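Local atomic coordinates of putative peptidoglycan-binding/hydrolysing protein (Peptoclostridium difficile, PDB entry 5TV7), a protein that probably binds peptidoglycan through a compact three-helix domain, and may belong to a cell-wall hydrolysing system, though its exact function is not established. Residues E117-Q122 against V132-S137; T126-N131 against V147-K152. All coordinates share one frame; numbering follows the deposited sequence.

Contact 1. Residues E117-Q122 against V132-S137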
loop_
_atom_site.group_PDB
_atom_site.type_symbol
_atom_site.label_atom_id
_atom_site.label_comp_id
_atom_site.label_asym_id
_atom_site.label_seq_id
_atom_site.Cartn_x
_atom_site.Cartn_y
_atom_site.Cartn_z
ATOM N N GLU A 117 -1.637 7.728 -4.416
ATOM C CA GLU A 117 -0.751 7.995 -3.282
ATOM C C GLU A 117 -1.021 6.997 -2.167
ATOM O O GLU A 117 -0.092 6.482 -1.552
ATOM C CB GLU A 117 -0.894 9.415 -2.727
ATOM C CG GLU A 117 -0.416 10.533 -3.632
ATOM C CD GLU A 117 -1.390 10.897 -4.729
ATOM O OE1 GLU A 117 -2.559 10.424 -4.716
ATOM O OE2 GLU A 117 -0.971 11.667 -5.621
ATOM N N VAL A 118 -2.295 6.724 -1.925
ATOM C CA VAL A 118 -2.688 5.758 -0.905
ATOM C C VAL A 118 -2.129 4.376 -1.267
ATOM O O VAL A 118 -1.543 3.691 -0.409
ATOM C CB VAL A 118 -4.221 5.724 -0.720
ATOM C CG1 VAL A 118 -4.632 4.608 0.230
ATOM C CG2 VAL A 118 -4.710 7.059 -0.191
ATOM N N LYS A 119 -2.270 3.982 -2.538
ATOM C CA LYS A 119 -1.759 2.688 -2.993
ATOM C C LYS A 119 -0.264 2.565 -2.751
ATOM O O LYS A 119 0.201 1.549 -2.228
ATOM C CB LYS A 119 -2.048 2.468 -4.472
ATOM C CG LYS A 119 -1.604 1.099 -4.984
ATOM C CD LYS A 119 -1.962 0.923 -6.441
ATOM C CE LYS A 119 -1.395 -0.377 -6.957
ATOM N NZ LYS A 119 -1.695 -0.552 -8.403
ATOM N N ALA A 120 0.474 3.616 -3.103
ATOM C CA ALA A 120 1.919 3.631 -2.933
ATOM C C ALA A 120 2.300 3.443 -1.473
ATOM O O ALA A 120 3.184 2.644 -1.156
ATOM C CB ALA A 120 2.510 4.924 -3.474
ATOM N N ALA A 121 1.613 4.153 -0.585
ATOM C CA ALA A 121 1.882 4.034 0.850
ATOM C C ALA A 121 1.573 2.622 1.340
ATOM O O ALA A 121 2.312 2.070 2.137
ATOM C CB ALA A 121 1.072 5.060 1.637
ATOM N N GLN A 122 0.492 2.031 0.830
ATOM C CA GLN A 122 0.095 0.688 1.243
ATOM C C GLN A 122 1.113 -0.355 0.811
ATOM O O GLN A 122 1.385 -1.298 1.546
ATOM C CB GLN A 122 -1.304 0.352 0.709
ATOM C CG GLN A 122 -2.380 1.114 1.472
ATOM C CD GLN A 122 -3.753 1.049 0.841
ATOM O OE1 GLN A 122 -3.909 0.803 -0.368
ATOM N NE2 GLN A 122 -4.765 1.300 1.657
ATOM N N VAL A 132 -2.085 -4.137 5.981
ATOM C CA VAL A 132 -3.054 -3.186 5.459
ATOM C C VAL A 132 -3.504 -3.828 4.168
ATOM O O VAL A 132 -2.751 -4.592 3.562
ATOM C CB VAL A 132 -2.445 -1.801 5.129
ATOM C CG1 VAL A 132 -1.704 -1.237 6.316
ATOM C CG2 VAL A 132 -1.494 -1.862 3.937
ATOM N N GLY A 133 -4.714 -3.549 3.737
ATOM C CA GLY A 133 -5.161 -4.068 2.445
ATOM C C GLY A 133 -4.630 -3.096 1.414
ATOM O O GLY A 133 -4.648 -1.880 1.651
ATOM N N ILE A 134 -4.125 -3.604 0.292
ATOM C CA ILE A 134 -3.600 -2.729 -0.756
ATOM C C ILE A 134 -4.689 -2.510 -1.799
ATOM O O ILE A 134 -4.713 -3.162 -2.852
ATOM C CB ILE A 134 -2.316 -3.299 -1.375
ATOM C CG1 ILE A 134 -1.280 -3.534 -0.267
ATOM C CG2 ILE A 134 -1.785 -2.351 -2.448
ATOM C CD1 ILE A 134 -0.117 -4.396 -0.690
ATOM N N ASP A 135 -5.598 -1.588 -1.477
ATOM C CA ASP A 135 -6.755 -1.271 -2.333
ATOM C C ASP A 135 -6.927 0.210 -2.637
ATOM O O ASP A 135 -7.991 0.619 -3.072
ATOM C CB ASP A 135 -8.037 -1.796 -1.678
ATOM C CG ASP A 135 -8.337 -1.147 -0.315
ATOM O OD1 ASP A 135 -7.564 -0.269 0.165
ATOM O OD2 ASP A 135 -9.366 -1.539 0.280
ATOM N N SER A 136 -5.899 1.017 -2.361
ATOM C CA SER A 136 -5.943 2.465 -2.634
ATOM C C SER A 136 -6.895 3.276 -1.760
ATOM O O SER A 136 -7.050 4.452 -2.025
ATOM C CB SER A 136 -6.289 2.761 -4.116
ATOM O OG SER A 136 -5.467 2.030 -4.989
ATOM N N SER A 137 -7.543 2.669 -0.755
ATOM C CA SER A 137 -8.422 3.410 0.164
ATOM C C SER A 137 -7.811 3.452 1.573
ATOM O O SER A 137 -7.491 2.419 2.152
ATOM C CB SER A 137 -9.824 2.818 0.199
ATOM O OG SER A 137 -10.546 3.192 -0.966
#
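Gln122 OE1 takes two backbone N-H groups from the loop 132-137. The stronger bond comes from Ser136 N, 2.8 Å from Gln122 OE1. It lies in the plane of the amide and meets a lone pair, with a C=O...N angle of 139°. Asp135 N adds a weak bond to the same oxygen, bent to 122° at the hydrogen. On the other branch of the amide, Gln122 NE2 gives a weak bond to Ser137 O at 3.0 Å. Thr142 OG1, outside the loop, is a second partner of this nitrogen. Both branches of the buried amide are therefore held, which should fix its rotation.

The stem of Gln122 is packed as well. Gln122 CB sits 3.9 Å from Val132 CG2, with Ile134 CG1 also close by. Gly133 O lies 3.2 Å from Gln122 CD, but makes no hydrogen bond with the amide.

One turn back on the helix, Val118 CG1 presses on the Ser136-Ser137 peptide, 3.3 Å from Ser136 C. Lys119 CB touches Ser136 OG at 3.5 Å, while the extended lysine chain leads away to a weak bond with Tyr82.

The loop also braces itself. Ser137 N bonds to Asp135 OD1 at 3.1 Å, closing an Asx turn, and reaches this oxygen from above the carboxylate plane. Asp135 OD2 is bound by His44 and Asn47, and Ser137 OG by Ser114.

The loop links helix 116-127 to helix 140-152 in the peptidoglycan-binding domain. A neutral amide with both a donor and an acceptor can satisfy loop peptide groups of both kinds, without burying a charge on the helix side.

Contact 2. Residues T126-N131 against V147-K152; sequences TLLGYN and VSFQKK
Tyr130 reaches across to helix 140-152 with the far end of its ring. Tyr130 OH lies 3.4 Å from Phe149 CA, and Tyr130 CE1 touches Ser148 CB at 3.8 Å. The two aromatic side chains cross at about a right angle. Tyr130 CE2 comes to the edge of the Phe149 ring, near its plane, 4.1 Å from Phe149 CD1. With CG anti to the backbone N (chi1 172°), the Phe149 ring leaves helix 140-152 toward Leu128, whose CD1 lies 3.5 Å from Phe149 CE1.

No hydrogen bond runs directly between the segments, but a water joins them. It lies 3.0 Å from Tyr130 OH, accepts from Lys152 NZ at 2.9 Å and donates to Leu128 O at 3.3 Å. The extended chain of Lys152 passes the phenol on its way to this water, with its CD 3.7 Å from Tyr130 OH.

Gly129 ends helix 116-127 in a Schellman motif, with positive phi (103°) and Gly129 N bonded to Thr126 O. These backbone angles suit glycine, since a CB would press on the carbonyl oxygen of Leu128. Leu128 and Tyr130, on the two sides of Gly129 in the chain, both point toward helix 140-152.

The contact is at the surface and joins the turn just after helix 116-127 to the last turns of helix 140-152. Helix 163-173 packs on Phe149 through Lys168, Leu169 and Leu172, and its Thr173 touches Leu128. Leu125 meets both aromatic side chains from helix 116-127, while Leu26 of strand 26-32 packs against Thr126 and Leu127.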
loop_
_atom_site.group_PDB
_atom_site.type_symbol
_atom_site.label_atom_id
_atom_site.label_comp_id
_atom_site.label_asym_id
_atom_site.label_seq_id
_atom_site.Cartn_x
_atom_site.Cartn_y
_atom_site.Cartn_z
ATOM N N THR A 126 3.263 -2.442 3.481
ATOM C CA THR A 126 3.226 -3.899 3.379
ATOM C C THR A 126 4.647 -4.501 3.289
ATOM O O THR A 126 4.907 -5.533 3.907
ATOM C CB THR A 126 2.333 -4.367 2.226
ATOM O OG1 THR A 126 1.018 -3.829 2.410
ATOM C CG2 THR A 126 2.249 -5.870 2.197
ATOM N N LEU A 127 5.558 -3.849 2.554
ATOM C CA LEU A 127 6.959 -4.306 2.482
ATOM C C LEU A 127 7.649 -4.304 3.842
ATOM O O LEU A 127 8.536 -5.115 4.080
ATOM C CB LEU A 127 7.792 -3.443 1.535
ATOM C CG LEU A 127 7.696 -3.724 0.050
ATOM C CD1 LEU A 127 8.374 -2.610 -0.732
ATOM C CD2 LEU A 127 8.331 -5.077 -0.259
ATOM N N LEU A 128 7.259 -3.379 4.708
ATOM C CA LEU A 128 7.838 -3.270 6.046
ATOM C C LEU A 128 7.166 -4.166 7.065
ATOM O O LEU A 128 7.511 -4.125 8.248
ATOM C CB LEU A 128 7.809 -1.826 6.517
ATOM C CG LEU A 128 8.644 -0.895 5.648
ATOM C CD1 LEU A 128 8.525 0.520 6.177
ATOM C CD2 LEU A 128 10.103 -1.340 5.609
ATOM N N GLY A 129 6.189 -4.950 6.599
ATOM C CA GLY A 129 5.497 -5.927 7.408
ATOM C C GLY A 129 4.108 -5.577 7.898
ATOM O O GLY A 129 3.454 -6.428 8.494
ATOM N N TYR A 130 3.645 -4.346 7.661
ATOM C CA TYR A 130 2.326 -3.933 8.160
ATOM C C TYR A 130 1.211 -4.625 7.400
ATOM O O TYR A 130 1.315 -4.900 6.190
ATOM C CB TYR A 130 2.173 -2.400 8.154
ATOM C CG TYR A 130 3.196 -1.771 9.066
ATOM C CD1 TYR A 130 2.957 -1.640 10.442
ATOM C CD2 TYR A 130 4.448 -1.407 8.580
ATOM C CE1 TYR A 130 3.924 -1.120 11.290
ATOM C CE2 TYR A 130 5.419 -0.890 9.424
ATOM C CZ TYR A 130 5.149 -0.753 10.771
ATOM O OH TYR A 130 6.131 -0.256 11.579
ATOM N N ASN A 131 0.152 -4.922 8.132
ATOM C CA ASN A 131 -0.992 -5.571 7.587
ATOM C C ASN A 131 -2.036 -4.497 7.256
ATOM O O ASN A 131 -2.708 -3.956 8.134
ATOM C CB ASN A 131 -1.495 -6.593 8.597
ATOM C CG ASN A 131 -2.559 -7.495 8.036
ATOM O OD1 ASN A 131 -3.258 -7.143 7.096
ATOM N ND2 ASN A 131 -2.704 -8.663 8.630
ATOM N N VAL A 147 0.232 4.981 12.141
ATOM C CA VAL A 147 0.524 5.352 13.548
ATOM C C VAL A 147 1.632 4.453 14.112
ATOM O O VAL A 147 2.587 4.955 14.717
ATOM C CB VAL A 147 -0.748 5.282 14.425
ATOM C CG1 VAL A 147 -0.432 5.381 15.923
ATOM C CG2 VAL A 147 -1.734 6.371 14.005
ATOM N N SER A 148 1.522 3.138 13.886
ATOM C CA SER A 148 2.533 2.185 14.372
ATOM C C SER A 148 3.908 2.457 13.774
ATOM O O SER A 148 4.921 2.422 14.471
ATOM C CB SER A 148 2.129 0.741 14.048
ATOM O OG SER A 148 0.978 0.367 14.769
ATOM N N PHE A 149 3.923 2.678 12.463
ATOM C CA PHE A 149 5.139 3.001 11.738
ATOM C C PHE A 149 5.763 4.263 12.290
ATOM O O PHE A 149 6.960 4.314 12.547
ATOM C CB PHE A 149 4.843 3.155 10.237
ATOM C CG PHE A 149 6.005 3.667 9.437
ATOM C CD1 PHE A 149 7.012 2.814 9.026
ATOM C CD2 PHE A 149 6.081 5.006 9.074
ATOM C CE1 PHE A 149 8.088 3.286 8.267
ATOM C CE2 PHE A 149 7.145 5.482 8.314
ATOM C CZ PHE A 149 8.153 4.624 7.920
ATOM N N GLN A 150 4.945 5.287 12.473
ATOM C CA GLN A 150 5.436 6.551 13.008
ATOM C C GLN A 150 6.025 6.382 14.405
ATOM O O GLN A 150 7.086 6.953 14.713
ATOM C CB GLN A 150 4.323 7.599 12.987
ATOM C CG GLN A 150 4.021 8.076 11.584
ATOM C CD GLN A 150 2.722 8.835 11.462
ATOM O OE1 GLN A 150 1.793 8.642 12.248
ATOM N NE2 GLN A 150 2.631 9.668 10.431
ATOM N N LYS A 151 5.361 5.596 15.250
ATOM C CA LYS A 151 5.896 5.359 16.593
ATOM C C LYS A 151 7.210 4.594 16.519
ATOM O O LYS A 151 8.170 4.950 17.187
ATOM C CB LYS A 151 4.904 4.615 17.474
ATOM C CG LYS A 151 3.731 5.478 17.922
ATOM C CD LYS A 151 2.704 4.653 18.691
ATOM C CE LYS A 151 1.590 5.521 19.268
ATOM N NZ LYS A 151 0.575 4.664 19.952
ATOM N N LYS A 152 7.271 3.575 15.674
ATOM C CA LYS A 152 8.487 2.799 15.545
ATOM C C LYS A 152 9.689 3.657 15.142
ATOM O O LYS A 152 10.786 3.473 15.678
ATOM C CB LYS A 152 8.315 1.653 14.532
ATOM C CG LYS A 152 9.580 0.814 14.311
ATOM C CD LYS A 152 9.299 -0.434 13.484
ATOM C CE LYS A 152 10.529 -1.325 13.361
ATOM N NZ LYS A 152 10.256 -2.550 12.548
HETATM O O HOH W 1 8.357 -1.914 10.509
#

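Contacts 1 and 2 share helix 116-127, and their centres are 13 Å apart. Contact 1 is buried near the middle of the chain; contact 2 is at the surface. Thr126 joins them: its OG1 lies 3.4 Å from Ile134 CD1 and 3.5 Å from Val132 CG2, and it bonds to Gln122 O. Contact 2 is nearer the bound glutamine hydroxamate, about 8 Å from the Phe149 side chain, against about 14 Å from that of Val118. Gln150, next to Phe149, is turned away from contact 2; it touches the ligand and bonds to Thr165 and Gly159. Helix 140-152 thus meets the turn 128-130 through Phe149 and the ligand through Gln150.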